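Local coordinates for protein aminotransferase (Bacillus subtilis, PDB 6L1L) that probably catalyses a pyridoxal-phosphate-dependent amino-group transfer in the biosynthesis of the dipeptide antibiotic bacilysin, at residues E300-F305 and M317-G322; T323-A328 and H365-M370. All coordinates share one frame; numbering follows the deposited sequence.

Interaction 1 of 2, residues E300-F305 and M317-G322; sequences ERIDFF and MEKPKG
The F305 ring meets M317 obliquely: the sulfur SD is 3.9 Å from CE2, its direction from the ring centroid 66° off the ring normal. This Met-aromatic contact is one end of a helix-to-loop interface in a pyridoxal-phosphate-dependent aminotransferase of fold type one, where the long helix 289-313 is flanked by the chain that leads from it into strand 325-329. M370 and V381 also pack against F305. The other flat group, the carboxylate of D303, is met by the aliphatic part of K319: the two side chains cross at about a right angle, CD and CE of K319 meeting OD1.

Between these two ends the contact is apolar. I302 points toward the loop, and its branches divide the work on the proline ring: CG1 lies beside the backbone N (chi1 -74°), which leaves CG2 anti to it, and that methyl comes 3.7 Å from P320 CD, while CD1 reaches P320 CG at 3.8 Å. The same CG2 lies 4.1 Å from CG of K319, so I302 touches both K319 and P320.

Between these two segments, then, the contact is made by side chains, without hydrogen bonds, and with opposite charges near but not joined. The side chain of P320 lies about 13 Å from the bound pyridoxal phosphate, a distance that leaves this contact outside the cofactor pocket. At the solvent-facing end the extended chain of K319 carries CE to 3.0 Å from D303 OD1, and the bend at chi4 (87°) sets the position of NZ, which stays 4.1 Å from that same oxygen, beyond a salt bridge.

Interaction 2 of 2, residues T323-A328 and H365-M370; sequences TFYVWA and HVRISM
V326 N donates to I368 O at 2.8 Å in a nearly straight bond (176°), and I368 N donates back to V326 O. A328 and V366 repeat this hydrogen-bonded pairing, and M370 N reaches F324 O, making an antiparallel ladder. Y325 with S369 and W327 with R367 are the non-hydrogen-bonded pairs; R367 also reaches diagonally to Y325, and H365 to W327. The bend at chi3 (67°) lays the R367 guanidinium flat along one face of the phenol ring, centres 4.0 Å apart, with CD over the same face; F324 CE1 lies over the opposite face, toward its rim. S369 OG, at the ring edge 3.2 Å from Y325 CE1, bonds to G38 O, as does R367 NH2. With R367 NH1 on N178 and Y325 OH on Y209, the stack is fixed about 4 Å from the pyridoxal phosphate. H365 stacks offset on the five-membered ring of W327, planes 6° apart, with CB 3.5 Å from the six-membered-ring centroid (CH-pi); its buried ND1 has no modelled partner. Strand 350-354 flanks 365-369 on its other side, and I368, on the face with V326 and A328, meets F305 of helix 289-313.

Followed from the N terminus, the chain runs along helix 289-313, turns, and returns past it as the loop 317-322; interaction 1 closes this short excursion. The same loop then passes directly into residues 323-328, and strand 325-329 waits for its partner until the chain has made helix 337-347 and strand 350-354 and arrived at 365-370, where interaction 2 closes a larger loop. The two are in series, neither nested nor crossed, yet they touch: R301 NH1 probably bonds to M370 O at 3.0 Å, and M317 SD packs on V326 CG1. Together they tie the long helix, its connecting loop and the small mixed sheet into one unit.

Interaction 1 of 2, residues E300-F305 and M317-G322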
# COMPACT_ATOMS: atom_id res chain seq x y z
N GLU B 300 2.50 21.25 26.79
CA GLU B 300 3.53 21.60 27.78
C GLU B 300 4.95 21.65 27.15
O GLU B 300 5.78 22.50 27.51
CB GLU B 300 3.48 20.64 29.00
N ARG B 301 5.20 20.80 26.17
CA ARG B 301 6.44 20.86 25.40
C ARG B 301 6.56 22.12 24.56
O ARG B 301 7.64 22.76 24.49
CB ARG B 301 6.55 19.63 24.54
CG ARG B 301 6.75 18.36 25.33
CD ARG B 301 6.89 17.20 24.38
NE ARG B 301 6.95 15.93 25.07
CZ ARG B 301 7.11 14.77 24.45
NH1 ARG B 301 7.23 14.72 23.14
NH2 ARG B 301 7.20 13.65 25.16
N ILE B 302 5.44 22.53 23.95
CA ILE B 302 5.43 23.73 23.14
C ILE B 302 5.65 24.94 24.04
O ILE B 302 6.45 25.79 23.70
CB ILE B 302 4.13 23.88 22.31
CG1 ILE B 302 4.11 22.92 21.14
CG2 ILE B 302 3.99 25.30 21.75
CD1 ILE B 302 2.71 22.51 20.69
N ASP B 303 4.93 25.02 25.14
CA ASP B 303 5.11 26.10 26.13
C ASP B 303 6.56 26.17 26.62
O ASP B 303 7.16 27.22 26.56
CB ASP B 303 4.20 25.92 27.36
CG ASP B 303 2.70 26.21 27.07
OD1 ASP B 303 2.36 26.72 25.97
OD2 ASP B 303 1.85 25.88 27.95
N PHE B 304 7.11 25.04 27.05
CA PHE B 304 8.53 24.96 27.44
C PHE B 304 9.47 25.45 26.37
O PHE B 304 10.30 26.32 26.60
CB PHE B 304 8.88 23.51 27.77
CG PHE B 304 10.32 23.29 28.13
CD1 PHE B 304 10.76 23.47 29.45
CD2 PHE B 304 11.25 22.91 27.17
CE1 PHE B 304 12.10 23.29 29.78
CE2 PHE B 304 12.59 22.73 27.48
CZ PHE B 304 13.01 22.91 28.79
N PHE B 305 9.36 24.85 25.19
CA PHE B 305 10.29 25.07 24.11
C PHE B 305 10.38 26.52 23.62
O PHE B 305 11.48 27.08 23.56
CB PHE B 305 9.98 24.09 22.96
CG PHE B 305 10.93 24.19 21.82
CD1 PHE B 305 12.17 23.59 21.88
CD2 PHE B 305 10.60 24.91 20.69
CE1 PHE B 305 13.05 23.68 20.83
CE2 PHE B 305 11.47 25.02 19.62
CZ PHE B 305 12.71 24.39 19.67
N MET B 317 9.02 32.90 18.33
CA MET B 317 8.22 32.06 17.44
C MET B 317 6.81 32.05 17.99
O MET B 317 6.61 32.03 19.21
CB MET B 317 8.81 30.64 17.32
CG MET B 317 9.25 30.01 18.63
SD MET B 317 10.39 28.58 18.48
CE MET B 317 11.88 29.28 17.83
N GLU B 318 5.84 32.11 17.09
CA GLU B 318 4.43 32.01 17.49
C GLU B 318 4.13 30.57 17.92
O GLU B 318 4.52 29.62 17.23
CB GLU B 318 3.54 32.40 16.32
N LYS B 319 3.48 30.42 19.09
CA LYS B 319 2.96 29.13 19.52
C LYS B 319 1.88 28.69 18.52
O LYS B 319 1.06 29.54 18.10
CB LYS B 319 2.33 29.21 20.90
CG LYS B 319 3.29 29.32 22.07
CD LYS B 319 2.49 29.41 23.37
CE LYS B 319 3.31 29.23 24.62
NZ LYS B 319 3.93 30.47 25.15
N PRO B 320 1.89 27.40 18.11
CA PRO B 320 0.85 26.87 17.23
C PRO B 320 -0.51 26.75 17.94
O PRO B 320 -0.55 26.58 19.15
CB PRO B 320 1.39 25.50 16.84
CG PRO B 320 2.24 25.12 17.99
CD PRO B 320 2.94 26.40 18.36
N LYS B 321 -1.60 26.88 17.19
CA LYS B 321 -2.95 26.62 17.73
C LYS B 321 -3.23 25.10 17.77
O LYS B 321 -4.04 24.62 18.55
CB LYS B 321 -3.99 27.33 16.85
N GLY B 322 -2.55 24.35 16.91
CA GLY B 322 -2.70 22.89 16.86
C GLY B 322 -1.45 22.22 16.33
O GLY B 322 -0.54 22.89 15.89

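Interaction 2 of 2, residues T323-A328 and H365-M370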
# COMPACT_ATOMS: atom_id res chain seq x y z
N THR B 323 -1.48 20.89 16.28
CA THR B 323 -0.33 20.03 15.91
C THR B 323 0.74 20.11 16.98
O THR B 323 0.63 20.87 17.95
CB THR B 323 0.31 20.37 14.55
OG1 THR B 323 1.16 21.50 14.70
CG2 THR B 323 -0.71 20.65 13.48
N PHE B 324 1.77 19.29 16.82
CA PHE B 324 2.94 19.36 17.67
C PHE B 324 4.09 20.09 16.98
O PHE B 324 5.22 19.94 17.39
CB PHE B 324 3.33 17.96 18.19
CG PHE B 324 3.48 16.89 17.10
CD1 PHE B 324 4.23 17.10 15.99
CD2 PHE B 324 2.87 15.66 17.24
CE1 PHE B 324 4.35 16.14 15.02
CE2 PHE B 324 3.00 14.67 16.27
CZ PHE B 324 3.73 14.92 15.15
N TYR B 325 3.79 20.87 15.93
CA TYR B 325 4.78 21.55 15.12
C TYR B 325 4.97 23.03 15.55
O TYR B 325 4.01 23.73 15.86
CB TYR B 325 4.42 21.53 13.64
CG TYR B 325 4.38 20.12 13.03
CD1 TYR B 325 5.49 19.30 13.04
CD2 TYR B 325 3.22 19.63 12.44
CE1 TYR B 325 5.46 18.03 12.49
CE2 TYR B 325 3.17 18.37 11.90
CZ TYR B 325 4.29 17.55 11.93
OH TYR B 325 4.27 16.27 11.38
N VAL B 326 6.22 23.46 15.61
CA VAL B 326 6.55 24.90 15.71
C VAL B 326 7.08 25.38 14.37
O VAL B 326 7.97 24.75 13.79
CB VAL B 326 7.56 25.17 16.82
CG1 VAL B 326 7.92 26.64 16.85
CG2 VAL B 326 7.01 24.74 18.17
N TRP B 327 6.52 26.47 13.84
CA TRP B 327 6.89 27.01 12.54
C TRP B 327 7.70 28.31 12.77
O TRP B 327 7.15 29.33 13.18
CB TRP B 327 5.61 27.30 11.76
CG TRP B 327 5.70 27.78 10.37
CD1 TRP B 327 5.10 28.90 9.88
CD2 TRP B 327 6.27 27.13 9.24
NE1 TRP B 327 5.30 29.01 8.54
CE2 TRP B 327 6.02 27.94 8.11
CE3 TRP B 327 7.02 25.96 9.07
CZ2 TRP B 327 6.46 27.62 6.83
CZ3 TRP B 327 7.48 25.65 7.81
CH2 TRP B 327 7.20 26.48 6.69
N ALA B 328 9.01 28.26 12.54
CA ALA B 328 9.88 29.34 13.01
C ALA B 328 10.69 30.00 11.89
O ALA B 328 11.20 29.35 10.97
CB ALA B 328 10.83 28.81 14.07
N HIS B 365 11.49 29.72 6.63
CA HIS B 365 10.97 29.09 7.82
C HIS B 365 11.52 27.66 8.01
O HIS B 365 11.90 27.01 7.06
CB HIS B 365 9.45 28.99 7.77
CG HIS B 365 8.75 30.23 8.22
ND1 HIS B 365 8.46 31.28 7.36
CD2 HIS B 365 8.30 30.61 9.43
CE1 HIS B 365 7.84 32.23 8.02
NE2 HIS B 365 7.72 31.84 9.28
N VAL B 366 11.59 27.22 9.25
CA VAL B 366 11.71 25.77 9.50
C VAL B 366 10.58 25.27 10.35
O VAL B 366 10.00 26.02 11.13
CB VAL B 366 13.06 25.39 10.18
CG1 VAL B 366 14.19 25.66 9.29
CG2 VAL B 366 13.23 26.09 11.53
N ARG B 367 10.28 23.98 10.23
CA ARG B 367 9.31 23.31 11.06
C ARG B 367 10.08 22.44 12.09
O ARG B 367 11.02 21.68 11.72
CB ARG B 367 8.35 22.47 10.16
CG ARG B 367 7.14 21.90 10.88
CD ARG B 367 6.57 20.69 10.16
NE ARG B 367 7.44 19.53 10.16
CZ ARG B 367 7.11 18.34 9.66
NH1 ARG B 367 5.94 18.17 9.06
NH2 ARG B 367 7.95 17.32 9.71
N ILE B 368 9.72 22.57 13.34
CA ILE B 368 10.34 21.82 14.44
C ILE B 368 9.28 21.01 15.16
O ILE B 368 8.29 21.59 15.66
CB ILE B 368 11.05 22.75 15.44
CG1 ILE B 368 11.84 23.82 14.70
CG2 ILE B 368 11.95 21.97 16.41
CD1 ILE B 368 12.39 24.91 15.57
N SER B 369 9.46 19.66 15.25
CA SER B 369 8.46 18.81 15.91
C SER B 369 8.80 18.56 17.39
O SER B 369 9.94 18.28 17.75
CB SER B 369 8.33 17.45 15.20
OG SER B 369 8.35 17.62 13.81
N MET B 370 7.80 18.70 18.24
CA MET B 370 7.96 18.52 19.68
C MET B 370 7.84 17.06 20.08
O MET B 370 7.00 16.69 20.88
CB MET B 370 6.92 19.35 20.40
CG MET B 370 7.04 20.85 20.14
SD MET B 370 8.56 21.59 20.72
CE MET B 370 9.49 21.59 19.23